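Local atomic coordinates of histidine acid phosphatase (Hafnia alvei, PDB entry 4ARU), a protein that belongs to branch 2 of the histidine phosphatase superfamily, with a mixed beta-sheet flanked by helices and a further, largely helical part. Residues F63-F68 / L73-N78; S177-Q182 / Q193-R198; L225-H228 / K234-W237; L274-A279 / S284-R289. One frame throughout, in Å; residues are numbered along the deposited sequence.

Contact 1: F63-F68 / L73-N78; sequences FYRERF and LLPKDN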
loop_
_atom_site.group_PDB
_atom_site.type_symbol
_atom_site.label_atom_id
_atom_site.label_comp_id
_atom_site.label_asym_id
_atom_site.label_seq_id
_atom_site.Cartn_x
_atom_site.Cartn_y
_atom_site.Cartn_z
ATOM N N PHE A 63 -0.162 -18.371 2.086
ATOM C CA PHE A 63 0.140 -18.393 0.653
ATOM C C PHE A 63 1.633 -18.163 0.428
ATOM O O PHE A 63 2.285 -18.892 -0.340
ATOM C CB PHE A 63 -0.668 -17.331 -0.083
ATOM C CG PHE A 63 -0.324 -17.264 -1.552
ATOM C CD1 PHE A 63 -0.706 -18.299 -2.405
ATOM C CD2 PHE A 63 0.467 -16.237 -2.044
ATOM C CE1 PHE A 63 -0.358 -18.268 -3.765
ATOM C CE2 PHE A 63 0.825 -16.204 -3.384
ATOM C CZ PHE A 63 0.405 -17.231 -4.232
ATOM N N TYR A 64 2.179 -17.168 1.107
ATOM C CA TYR A 64 3.603 -16.893 1.026
ATOM C C TYR A 64 4.431 -18.106 1.438
ATOM O O TYR A 64 5.441 -18.433 0.794
ATOM C CB TYR A 64 4.014 -15.690 1.894
ATOM C CG TYR A 64 3.571 -14.328 1.439
ATOM C CD1 TYR A 64 3.876 -13.836 0.181
ATOM C CD2 TYR A 64 2.859 -13.509 2.306
ATOM C CE1 TYR A 64 3.427 -12.552 -0.188
ATOM C CE2 TYR A 64 2.442 -12.236 1.938
ATOM C CZ TYR A 64 2.697 -11.793 0.697
ATOM O OH TYR A 64 2.239 -10.475 0.438
ATOM N N ARG A 65 3.995 -18.802 2.480
ATOM C CA ARG A 65 4.672 -20.040 2.886
ATOM C C ARG A 65 4.725 -21.038 1.739
ATOM O O ARG A 65 5.798 -21.566 1.417
ATOM C CB ARG A 65 4.032 -20.668 4.140
ATOM C CG ARG A 65 4.674 -21.976 4.590
ATOM C CD ARG A 65 6.182 -21.788 4.755
ATOM N NE ARG A 65 6.912 -22.967 5.243
ATOM C CZ ARG A 65 6.988 -23.347 6.524
ATOM N NH1 ARG A 65 6.390 -22.661 7.495
ATOM N NH2 ARG A 65 7.684 -24.433 6.844
ATOM N N GLU A 66 3.587 -21.280 1.082
ATOM C CA GLU A 66 3.545 -22.264 0.013
ATOM C C GLU A 66 4.423 -21.803 -1.149
ATOM O O GLU A 66 5.125 -22.647 -1.718
ATOM C CB GLU A 66 2.131 -22.484 -0.496
ATOM C CG GLU A 66 1.198 -23.210 0.440
ATOM C CD GLU A 66 -0.014 -23.860 -0.251
ATOM O OE1 GLU A 66 0.021 -24.200 -1.451
ATOM O OE2 GLU A 66 -1.023 -24.074 0.454
ATOM N N ARG A 67 4.390 -20.514 -1.501
ATOM C CA ARG A 67 5.130 -20.012 -2.661
ATOM C C ARG A 67 6.623 -20.130 -2.359
ATOM O O ARG A 67 7.406 -20.644 -3.173
ATOM C CB ARG A 67 4.757 -18.549 -2.913
ATOM C CG ARG A 67 5.571 -17.808 -3.979
ATOM C CD ARG A 67 4.992 -16.397 -4.060
ATOM N NE ARG A 67 5.715 -15.419 -4.885
ATOM C CZ ARG A 67 5.181 -14.688 -5.879
ATOM N NH1 ARG A 67 3.888 -14.791 -6.238
ATOM N NH2 ARG A 67 5.961 -13.820 -6.523
ATOM N N PHE A 68 7.043 -19.691 -1.185
ATOM C CA PHE A 68 8.474 -19.666 -0.919
ATOM C C PHE A 68 9.054 -21.057 -0.644
ATOM O O PHE A 68 10.233 -21.310 -0.922
ATOM C CB PHE A 68 8.810 -18.669 0.190
ATOM C CG PHE A 68 8.393 -17.236 -0.140
ATOM C CD1 PHE A 68 8.565 -16.706 -1.409
ATOM C CD2 PHE A 68 7.798 -16.436 0.824
ATOM C CE1 PHE A 68 8.161 -15.379 -1.716
ATOM C CE2 PHE A 68 7.401 -15.140 0.528
ATOM C CZ PHE A 68 7.553 -14.629 -0.739
ATOM N N LEU A 73 13.129 -21.494 -0.712
ATOM C CA LEU A 73 13.553 -20.436 0.169
ATOM C C LEU A 73 13.236 -20.767 1.638
ATOM O O LEU A 73 14.049 -20.440 2.531
ATOM C CB LEU A 73 12.894 -19.135 -0.317
ATOM C CG LEU A 73 13.467 -17.882 0.331
ATOM C CD1 LEU A 73 14.944 -17.700 0.006
ATOM C CD2 LEU A 73 12.603 -16.696 -0.059
ATOM N N LEU A 74 12.106 -21.413 1.923
ATOM C CA LEU A 74 11.717 -21.908 3.270
ATOM C C LEU A 74 11.531 -23.428 3.295
ATOM O O LEU A 74 11.271 -23.987 2.261
ATOM C CB LEU A 74 10.355 -21.344 3.637
ATOM C CG LEU A 74 10.323 -19.858 3.933
ATOM C CD1 LEU A 74 8.860 -19.505 4.151
ATOM C CD2 LEU A 74 11.162 -19.599 5.183
ATOM N N PRO A 75 11.541 -24.072 4.512
ATOM C CA PRO A 75 11.413 -25.527 4.613
ATOM C C PRO A 75 10.018 -26.008 4.295
ATOM O O PRO A 75 9.037 -25.252 4.494
ATOM C CB PRO A 75 11.770 -25.815 6.092
ATOM C CG PRO A 75 11.448 -24.554 6.821
ATOM C CD PRO A 75 11.672 -23.437 5.848
ATOM N N LYS A 76 9.905 -27.238 3.773
ATOM C CA LYS A 76 8.604 -27.699 3.269
ATOM C C LYS A 76 7.665 -28.057 4.432
ATOM O O LYS A 76 6.426 -28.031 4.282
ATOM C CB LYS A 76 8.719 -28.916 2.345
ATOM C CG LYS A 76 9.547 -28.752 1.070
ATOM C CD LYS A 76 8.922 -27.836 0.044
ATOM C CE LYS A 76 9.538 -28.024 -1.336
ATOM N NZ LYS A 76 10.982 -27.614 -1.401
ATOM N N ASP A 77 8.241 -28.383 5.584
ATOM C CA ASP A 77 7.433 -28.624 6.779
ATOM C C ASP A 77 8.089 -28.006 8.019
ATOM O O ASP A 77 9.310 -27.825 8.083
ATOM C CB ASP A 77 7.221 -30.129 6.990
ATOM C CG ASP A 77 6.366 -30.763 5.892
ATOM O OD1 ASP A 77 5.147 -30.472 5.850
ATOM O OD2 ASP A 77 6.911 -31.550 5.071
ATOM N N ASN A 78 7.291 -27.694 9.021
ATOM C CA ASN A 78 7.854 -27.264 10.293
ATOM C C ASN A 78 8.636 -25.935 10.175
ATOM O O ASN A 78 9.028 -25.490 9.072
ATOM C CB ASN A 78 8.757 -28.363 10.893
ATOM C CG ASN A 78 8.377 -29.780 10.442
ATOM O OD1 ASN A 78 7.215 -30.202 10.538
ATOM N ND2 ASN A 78 9.373 -30.529 9.963
#
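Arg-65, Phe-68 and Leu-74 carry this contact, in which the chain leaves helix 51-70 and folds back along its last turns. Arg-65 reaches across to the loop. Its CG lies opposite the backbone N (chi1 179°) and the chain then bends at chi2 (53°), laying CD 3.6 Å from Leu-74 CD1 and carrying the guanidinium on to two backbone carbonyls. Pro-75 O is gripped side-on by two nitrogens, Arg-65 NE at 3.2 Å and Arg-65 NH2 at 2.8 Å, and lies close to the guanidinium plane. NE comes in almost in line with the carbonyl bond, whereas NH2 stands above the carbonyl plane. NH2 also reaches Asn-78 O at 2.8 Å, a bond to be read with some caution because Asn-78 is modelled in two conformers. On the remaining nitrogen, NH1 donates to Leu-106 O. Phe-68 holds the near end of the loop mostly with its backbone: Leu-73 N donates to Phe-68 O at 2.9 Å, and Leu-74 N adds a weak bond to the same oxygen. Beside these bonds, Phe-68 CB packs against Leu-74 CD1 (4.0 Å), while the phenyl ring leads away from the loop toward Val-13 and Ile-300 of the central sheet. Leu-73 and Leu-74 also reach Ile-300, tying the loop to the same sheet. Gln-69 NE2 supplies Pro-75 O with another donor. A single cationic group therefore answers main-chain carbonyls in a loop that belongs to no helix or strand, and its grip on one oxygen through two N-H groups should restrict rotation of the guanidinium.

Contact 2: S177-Q182 / Q193-R198; sequences SPYCQQ and QAMPSR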
loop_
_atom_site.group_PDB
_atom_site.type_symbol
_atom_site.label_atom_id
_atom_site.label_comp_id
_atom_site.label_asym_id
_atom_site.label_seq_id
_atom_site.Cartn_x
_atom_site.Cartn_y
_atom_site.Cartn_z
ATOM N N SER A 177 -28.928 14.742 1.974
ATOM C CA SER A 177 -28.061 14.679 3.144
ATOM C C SER A 177 -28.164 15.972 3.956
ATOM O O SER A 177 -28.566 17.021 3.438
ATOM C CB SER A 177 -26.633 14.459 2.720
ATOM O OG SER A 177 -26.100 15.641 2.137
ATOM N N PRO A 178 -27.781 15.900 5.242
ATOM C CA PRO A 178 -27.741 17.135 6.026
ATOM C C PRO A 178 -26.821 18.183 5.429
ATOM O O PRO A 178 -27.094 19.383 5.503
ATOM C CB PRO A 178 -27.202 16.661 7.388
ATOM C CG PRO A 178 -27.657 15.252 7.475
ATOM C CD PRO A 178 -27.498 14.716 6.061
ATOM N N TYR A 179 -25.743 17.734 4.800
ATOM C CA TYR A 179 -24.866 18.659 4.111
ATOM C C TYR A 179 -25.622 19.563 3.162
ATOM O O TYR A 179 -25.429 20.773 3.163
ATOM C CB TYR A 179 -23.781 17.901 3.327
ATOM C CG TYR A 179 -22.688 18.786 2.785
ATOM C CD1 TYR A 179 -22.847 19.513 1.595
ATOM C CD2 TYR A 179 -21.486 18.898 3.477
ATOM C CE1 TYR A 179 -21.814 20.312 1.125
ATOM C CE2 TYR A 179 -20.470 19.690 3.027
ATOM C CZ TYR A 179 -20.642 20.391 1.876
ATOM O OH TYR A 179 -19.586 21.153 1.463
ATOM N N CYS A 180 -26.532 18.989 2.384
ATOM C CA CYS A 180 -27.317 19.757 1.415
ATOM C C CYS A 180 -28.442 20.523 2.077
ATOM O O CYS A 180 -28.876 21.532 1.555
ATOM C CB CYS A 180 -27.878 18.833 0.338
ATOM S SG CYS A 180 -26.591 18.269 -0.793
ATOM N N GLN A 181 -28.906 20.063 3.229
ATOM C CA GLN A 181 -29.855 20.867 4.046
ATOM C C GLN A 181 -29.181 22.101 4.685
ATOM O O GLN A 181 -29.891 23.033 5.050
ATOM C CB GLN A 181 -30.494 20.011 5.147
ATOM C CG GLN A 181 -31.207 18.749 4.636
ATOM C CD GLN A 181 -31.661 17.757 5.740
ATOM O OE1 GLN A 181 -30.990 17.540 6.774
ATOM N NE2 GLN A 181 -32.800 17.121 5.492
ATOM N N GLN A 182 -27.842 22.111 4.813
ATOM C CA GLN A 182 -27.065 23.219 5.415
ATOM C C GLN A 182 -26.297 24.081 4.399
ATOM O O GLN A 182 -25.994 25.251 4.669
ATOM C CB GLN A 182 -26.019 22.679 6.389
ATOM C CG GLN A 182 -26.545 21.788 7.494
ATOM C CD GLN A 182 -25.429 21.323 8.425
ATOM O OE1 GLN A 182 -25.054 20.143 8.441
ATOM N NE2 GLN A 182 -24.883 22.261 9.194
ATOM N N GLN A 193 -19.974 20.277 -7.662
ATOM C CA GLN A 193 -20.037 21.737 -7.630
ATOM C C GLN A 193 -19.821 22.246 -6.206
ATOM O O GLN A 193 -19.177 23.270 -6.000
ATOM C CB GLN A 193 -21.411 22.192 -8.129
ATOM C CG GLN A 193 -21.546 23.693 -8.390
ATOM C CD GLN A 193 -21.648 24.527 -7.124
ATOM O OE1 GLN A 193 -22.220 24.088 -6.138
ATOM N NE2 GLN A 193 -21.090 25.741 -7.150
ATOM N N ALA A 194 -20.396 21.536 -5.244
ATOM C CA ALA A 194 -20.317 21.930 -3.836
ATOM C C ALA A 194 -18.896 21.867 -3.270
ATOM O O ALA A 194 -18.590 22.583 -2.310
ATOM C CB ALA A 194 -21.250 21.089 -2.998
ATOM N N MET A 195 -18.066 20.978 -3.823
ATOM C CA MET A 195 -16.763 20.648 -3.263
ATOM C C MET A 195 -15.688 20.628 -4.340
ATOM O O MET A 195 -15.145 19.587 -4.674
ATOM C CB MET A 195 -16.792 19.301 -2.538
ATOM C CG MET A 195 -17.674 19.379 -1.316
ATOM S SD MET A 195 -17.733 17.784 -0.441
ATOM C CE MET A 195 -19.459 17.396 -0.626
ATOM N N PRO A 196 -15.345 21.819 -4.840
ATOM C CA PRO A 196 -14.234 21.886 -5.785
ATOM C C PRO A 196 -12.926 21.349 -5.223
ATOM O O PRO A 196 -12.679 21.438 -4.013
ATOM C CB PRO A 196 -14.139 23.375 -6.111
ATOM C CG PRO A 196 -14.688 24.031 -4.906
ATOM C CD PRO A 196 -15.834 23.154 -4.471
ATOM N N SER A 197 -12.105 20.720 -6.059
ATOM C CA SER A 197 -10.796 20.262 -5.614
ATOM C C SER A 197 -9.860 21.428 -5.291
ATOM O O SER A 197 -9.880 22.472 -5.973
ATOM C CB SER A 197 -10.127 19.350 -6.681
ATOM O OG SER A 197 -10.735 18.096 -6.782
ATOM N N ARG A 198 -9.033 21.257 -4.265
ATOM C CA ARG A 198 -7.892 22.119 -4.084
ATOM C C ARG A 198 -6.845 21.391 -3.267
ATOM O O ARG A 198 -7.147 20.455 -2.523
ATOM C CB ARG A 198 -8.224 23.476 -3.460
ATOM C CG ARG A 198 -8.386 23.402 -1.978
ATOM C CD ARG A 198 -8.824 24.695 -1.381
ATOM N NE ARG A 198 -8.993 24.533 0.076
ATOM C CZ ARG A 198 -8.043 24.771 0.984
ATOM N NH1 ARG A 198 -6.837 25.157 0.662
ATOM N NH2 ARG A 198 -8.313 24.597 2.267
HETATM O O HOH W 1 -20.186 23.083 -0.085
#
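Tyr-179, in the first turn of the short helix 178-182, faces Ala-194 and Met-195 at the end of helix 191-194, with the CA atoms of Tyr-179 and Ala-194 9.7 Å apart. The backbones themselves do not meet. Ser-177 is the N-cap of the first helix, its OG accepting a weak bond from Cys-180 N at 3.4 Å; at the other side Met-195 is the first residue to leave helical geometry (phi -134°, psi 71°), and the chain runs on as a loop. All three touching residues direct their CB atoms across the gap. CG of Tyr-179 stands opposite the backbone N (chi1 -170°), which sends the phenol straight out from its helix. Met-195 comes from the opposite direction and bends at its last torsion, placing CE over one face of the ring, 4.3 Å from the centroid of Tyr-179 and offset toward the rim. Its sulfur sits obliquely to the ring of Tyr-179, 5.1 Å from the centroid, in a Met-aromatic contact. Ala-194 CB adds an apolar touch to Tyr-179 CE1 at 4.2 Å. The phenol oxygen is linked to the helix end through water 1, which lies a short 2.5 Å from Tyr-179 OH and donates to Ala-194 O at 2.8 Å. The Cys-180 to Cys-189 disulfide ties helix 178-182 to the chain just before helix 191-194, and the His-183 ring stacks on Tyr-179. Beyond the contact, Met-195 packs on Ala-213 and Leu-216 of helix 213-229, and the chain enters strand 198-201, paired antiparallel with strand 208-211.

Contact 3: L225-H228 / K234-W237; sequences LLEH and KVAW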
loop_
_atom_site.group_PDB
_atom_site.type_symbol
_atom_site.label_atom_id
_atom_site.label_comp_id
_atom_site.label_asym_id
_atom_site.label_seq_id
_atom_site.Cartn_x
_atom_site.Cartn_y
_atom_site.Cartn_z
ATOM N N LEU A 225 -15.001 -0.301 0.322
ATOM C CA LEU A 225 -14.235 -1.494 0.007
ATOM C C LEU A 225 -13.877 -2.240 1.307
ATOM O O LEU A 225 -13.902 -3.471 1.367
ATOM C CB LEU A 225 -12.967 -1.095 -0.725
ATOM C CG LEU A 225 -12.153 -2.312 -1.205
ATOM C CD1 LEU A 225 -11.784 -2.112 -2.642
ATOM C CD2 LEU A 225 -10.948 -2.613 -0.360
ATOM N N LEU A 226 -13.500 -1.473 2.319
ATOM C CA LEU A 226 -13.187 -2.063 3.624
ATOM C C LEU A 226 -14.392 -2.753 4.244
ATOM O O LEU A 226 -14.271 -3.844 4.771
ATOM C CB LEU A 226 -12.572 -1.063 4.597
ATOM C CG LEU A 226 -11.193 -0.525 4.230
ATOM C CD1 LEU A 226 -10.760 0.702 5.059
ATOM C CD2 LEU A 226 -10.168 -1.618 4.400
ATOM N N GLU A 227 -15.568 -2.141 4.138
ATOM C CA GLU A 227 -16.790 -2.752 4.657
ATOM C C GLU A 227 -17.020 -4.115 3.975
ATOM O O GLU A 227 -17.388 -5.094 4.588
ATOM C CB GLU A 227 -18.003 -1.887 4.363
ATOM C CG GLU A 227 -18.057 -0.568 5.157
ATOM C CD GLU A 227 -19.190 0.335 4.721
ATOM O OE1 GLU A 227 -19.870 -0.024 3.746
ATOM O OE2 GLU A 227 -19.419 1.391 5.366
ATOM N N HIS A 228 -16.805 -4.118 2.669
ATOM C CA HIS A 228 -16.963 -5.319 1.881
ATOM C C HIS A 228 -15.961 -6.416 2.235
ATOM O O HIS A 228 -16.308 -7.584 2.408
ATOM C CB HIS A 228 -16.896 -4.959 0.402
ATOM C CG HIS A 228 -17.268 -6.080 -0.525
ATOM N ND1 HIS A 228 -18.575 -6.406 -0.822
ATOM C CD2 HIS A 228 -16.491 -6.944 -1.221
ATOM C CE1 HIS A 228 -18.578 -7.405 -1.703
ATOM N NE2 HIS A 228 -17.333 -7.771 -1.926
ATOM N N LYS A 234 -24.270 -4.921 5.366
ATOM C CA LYS A 234 -24.615 -3.816 4.472
ATOM C C LYS A 234 -23.410 -2.956 4.144
ATOM O O LYS A 234 -22.810 -2.301 5.015
ATOM C CB LYS A 234 -25.718 -2.946 5.089
ATOM C CG LYS A 234 -27.081 -3.619 5.101
ATOM C CD LYS A 234 -27.576 -3.826 3.675
ATOM C CE LYS A 234 -29.026 -4.260 3.586
ATOM N NZ LYS A 234 -29.335 -4.510 2.141
ATOM N N VAL A 235 -23.032 -2.996 2.865
ATOM C CA VAL A 235 -21.930 -2.206 2.315
ATOM C C VAL A 235 -22.531 -1.032 1.592
ATOM O O VAL A 235 -23.395 -1.199 0.731
ATOM C CB VAL A 235 -21.078 -3.052 1.336
ATOM C CG1 VAL A 235 -20.055 -2.199 0.624
ATOM C CG2 VAL A 235 -20.420 -4.208 2.092
ATOM N N ALA A 236 -22.133 0.168 1.973
ATOM C CA ALA A 236 -22.642 1.355 1.336
ATOM C C ALA A 236 -24.175 1.307 1.257
ATOM O O ALA A 236 -24.785 1.669 0.254
ATOM C CB ALA A 236 -22.028 1.538 -0.036
ATOM N N TRP A 237 -24.804 0.890 2.350
ATOM C CA TRP A 237 -26.264 0.876 2.446
ATOM C C TRP A 237 -26.987 0.107 1.341
ATOM O O TRP A 237 -28.112 0.422 0.974
ATOM C CB TRP A 237 -26.835 2.302 2.613
ATOM C CG TRP A 237 -26.017 3.065 3.636
ATOM C CD1 TRP A 237 -26.121 2.963 4.978
ATOM C CD2 TRP A 237 -24.961 3.983 3.385
ATOM N NE1 TRP A 237 -25.179 3.728 5.589
ATOM C CE2 TRP A 237 -24.437 4.369 4.632
ATOM C CE3 TRP A 237 -24.384 4.491 2.224
ATOM C CZ2 TRP A 237 -23.375 5.255 4.752
ATOM C CZ3 TRP A 237 -23.311 5.378 2.368
ATOM C CH2 TRP A 237 -22.852 5.754 3.610
#
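Lys-234 approaches Glu-227 through its backbone alone: its carbonyl oxygen merely lies near Glu-227 OE1, 3.9 Å away and not bonded to it, while its side chain points away. It begins the return of the connection between helix 213-229 and helix 243-262, in the helical part of this histidine phosphatase fold; the loop doubles back and lies against the last turns of the helix it has just left. Val-235 follows and makes the broadest contact of the loop. Its two methyls are split between two helix residues: CG2 makes the apolar contact, nestling against the backbone of His-228, 3.6 Å from His-228 CA, and also comes to the edge of the imidazole, near its plane, whereas CG1 turns to the carboxylate, 3.8 Å from Glu-227 OE1. CG1 is placed there by a chi1 of 172°, which leaves CG2 beside the backbone N, on the His-228 side. The imidazole of His-228 has neighbours of its own, stacking with His-363 and meeting Trp-246 edge to face, and Trp-246 touches Val-235 as well. At Ala-236 the backbone turns into left-handed conformation, unusual for a residue other than glycine, and Trp-237 keeps it. The indole of Trp-237 belongs to other neighbours: NE1 donates to Gln-38 O, and the ring meets Trp-39 edge to face. Glu-227 is buried and extends straight beyond CG, which carries its carboxylate to the start of this turn. There Ala-236 N donates to Glu-227 OE1 at 2.9 Å with an N-H...O angle of 160°, reaching the oxygen almost in line with its bond to CD.

Contact 4: L274-A279 / S284-R289; sequences LLQTIA and SNITSR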
loop_
_atom_site.group_PDB
_atom_site.type_symbol
_atom_site.label_atom_id
_atom_site.label_comp_id
_atom_site.label_asym_id
_atom_site.label_seq_id
_atom_site.Cartn_x
_atom_site.Cartn_y
_atom_site.Cartn_z
ATOM N N LEU A 274 12.485 3.818 2.869
ATOM C CA LEU A 274 12.039 2.490 2.529
ATOM C C LEU A 274 12.728 1.963 1.295
ATOM O O LEU A 274 13.118 0.783 1.234
ATOM C CB LEU A 274 10.510 2.427 2.373
ATOM C CG LEU A 274 9.663 2.201 3.623
ATOM C CD1 LEU A 274 8.196 2.445 3.312
ATOM C CD2 LEU A 274 9.896 0.783 4.125
ATOM N N LEU A 275 12.852 2.797 0.273
ATOM C CA LEU A 275 13.488 2.307 -0.952
ATOM C C LEU A 275 14.943 1.954 -0.666
ATOM O O LEU A 275 15.440 0.917 -1.166
ATOM C CB LEU A 275 13.362 3.295 -2.111
ATOM C CG LEU A 275 13.815 2.727 -3.471
ATOM C CD1 LEU A 275 12.947 1.587 -3.882
ATOM C CD2 LEU A 275 13.768 3.833 -4.513
ATOM N N GLN A 276 15.650 2.767 0.110
ATOM C CA GLN A 276 17.022 2.426 0.431
ATOM C C GLN A 276 17.097 1.100 1.200
ATOM O O GLN A 276 17.984 0.268 0.959
ATOM C CB GLN A 276 17.666 3.557 1.274
ATOM C CG GLN A 276 19.158 3.521 1.432
ATOM C CD GLN A 276 19.889 4.233 0.316
ATOM O OE1 GLN A 276 19.324 4.590 -0.772
ATOM N NE2 GLN A 276 21.133 4.470 0.568
ATOM N N THR A 277 16.207 0.926 2.168
ATOM C CA THR A 277 16.149 -0.291 2.969
ATOM C C THR A 277 15.892 -1.537 2.107
ATOM O O THR A 277 16.570 -2.561 2.238
ATOM C CB THR A 277 15.093 -0.136 4.058
ATOM O OG1 THR A 277 15.530 0.899 4.937
ATOM C CG2 THR A 277 14.922 -1.374 4.912
ATOM N N ILE A 278 14.928 -1.414 1.211
ATOM C CA ILE A 278 14.589 -2.514 0.296
ATOM C C ILE A 278 15.771 -2.856 -0.601
ATOM O O ILE A 278 16.189 -4.033 -0.721
ATOM C CB ILE A 278 13.352 -2.143 -0.558
ATOM C CG1 ILE A 278 12.119 -2.118 0.329
ATOM C CG2 ILE A 278 13.164 -3.135 -1.707
ATOM C CD1 ILE A 278 10.914 -1.425 -0.239
ATOM N N ALA A 279 16.367 -1.838 -1.214
ATOM C CA ALA A 279 17.504 -2.052 -2.079
ATOM C C ALA A 279 18.671 -2.703 -1.339
ATOM O O ALA A 279 19.305 -3.661 -1.814
ATOM C CB ALA A 279 17.954 -0.729 -2.696
ATOM N N SER A 284 22.034 -4.289 -2.810
ATOM C CA SER A 284 22.680 -3.077 -3.288
ATOM C C SER A 284 23.732 -2.629 -2.322
ATOM O O SER A 284 23.520 -2.684 -1.109
ATOM C CB SER A 284 21.690 -1.935 -3.497
ATOM O OG SER A 284 20.614 -2.313 -4.317
ATOM N N ASN A 285 24.875 -2.203 -2.874
ATOM C CA ASN A 285 26.062 -1.853 -2.094
ATOM C C ASN A 285 25.982 -0.406 -1.637
ATOM O O ASN A 285 26.696 0.473 -2.146
ATOM C CB ASN A 285 27.367 -2.090 -2.869
ATOM C CG ASN A 285 28.594 -1.869 -1.998
ATOM O OD1 ASN A 285 28.591 -2.207 -0.808
ATOM N ND2 ASN A 285 29.652 -1.303 -2.579
ATOM N N ILE A 286 25.087 -0.176 -0.690
ATOM C CA ILE A 286 24.792 1.151 -0.210
ATOM C C ILE A 286 24.711 1.198 1.304
ATOM O O ILE A 286 24.605 0.170 1.987
ATOM C CB ILE A 286 23.475 1.684 -0.815
ATOM C CG1 ILE A 286 22.294 0.769 -0.494
ATOM C CG2 ILE A 286 23.611 1.816 -2.317
ATOM C CD1 ILE A 286 21.026 1.243 -1.138
ATOM N N THR A 287 24.724 2.422 1.810
ATOM C CA THR A 287 24.555 2.696 3.223
ATOM C C THR A 287 23.066 2.805 3.521
ATOM O O THR A 287 22.336 3.530 2.852
ATOM C CB THR A 287 25.298 4.008 3.573
ATOM O OG1 THR A 287 26.711 3.850 3.358
ATOM C CG2 THR A 287 24.993 4.436 5.015
ATOM N N SER A 288 22.611 2.063 4.527
ATOM C CA SER A 288 21.220 2.080 4.949
ATOM C C SER A 288 21.156 1.753 6.430
ATOM O O SER A 288 21.918 0.913 6.907
ATOM C CB SER A 288 20.380 1.086 4.120
ATOM O OG SER A 288 19.009 1.096 4.468
ATOM N N ARG A 289 20.271 2.428 7.156
ATOM C CA ARG A 289 20.179 2.220 8.595
ATOM C C ARG A 289 19.818 0.772 8.854
ATOM O O ARG A 289 18.808 0.281 8.359
ATOM C CB ARG A 289 19.129 3.114 9.238
ATOM C CG ARG A 289 19.041 2.918 10.766
ATOM C CD ARG A 289 18.115 3.944 11.393
ATOM N NE ARG A 289 18.665 5.303 11.349
ATOM C CZ ARG A 289 18.025 6.374 11.833
ATOM N NH1 ARG A 289 16.787 6.251 12.333
ATOM N NH2 ARG A 289 18.586 7.561 11.763
HETATM O O HOH W 2 16.526 1.480 7.419
HETATM O O HOH W 3 17.703 3.308 5.405
#
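Gln-276 and Ile-286 cross obliquely, the isoleucine bringing CD1 to within 3.5 Å of Gln-276 CD. A bend at chi2 (88°) swings the amide of Gln-276 over to the loop. Gln-276 NE2 then donates to Thr-287 O, 2.7 Å away and almost straight at 174°. That oxygen lies in the amide plane, while NE2 is tilted somewhat from the carbonyl plane of Thr-287. At the other end of the amide OE1 accepts from Gln-411 NE2; partners at both ends agree with the modelled orientation of the amide and should hold it in place. Ile-286 CD1 also touches Ala-279 CB at 4.0 Å, which sets the methyl between two helix residues one turn apart. The loop here follows helix 264-282 and folds back along it, making an inverse gamma turn centred on Asn-285. Ser-284 N bonds to Ala-279 O at 3.0 Å, and its hydroxyl is engaged with Ser-399 OG of helix 395-405. Farther along, Ser-288 CB rests 3.8 Å from Gln-276 CG. Ser-288 OG and Thr-277 OG1 face each other without bonding directly; water 3 lies between them, 2.7 Å from Ser-288 OG, and accepts from Arg-289 N. Water 2 donates both to Thr-277 OG1 and to Arg-289 O, and Thr-277 OG1 is bonded in turn to Pro-273 O.

Contacts 1, 3 and 4 share one plan, a loop returning over the final turns of the helix it follows, whereas contact 2 joins the ends of two short helices. All four are partly buried, with contact 2 farthest from the chain centre and opposite contacts 1 and 4. Contact 1 borders the central sheet, which strand 300-305 helps to form, and the loop of contact 4 leads toward that strand. Contacts 2 and 3 are linked by helix 213-229, which Met-195 packs against and which supplies Glu-227. Polar groups answer backbone differently: a guanidinium in contact 1, a carboxylate in contact 3, an amide in contact 4, and bridging water in contact 2.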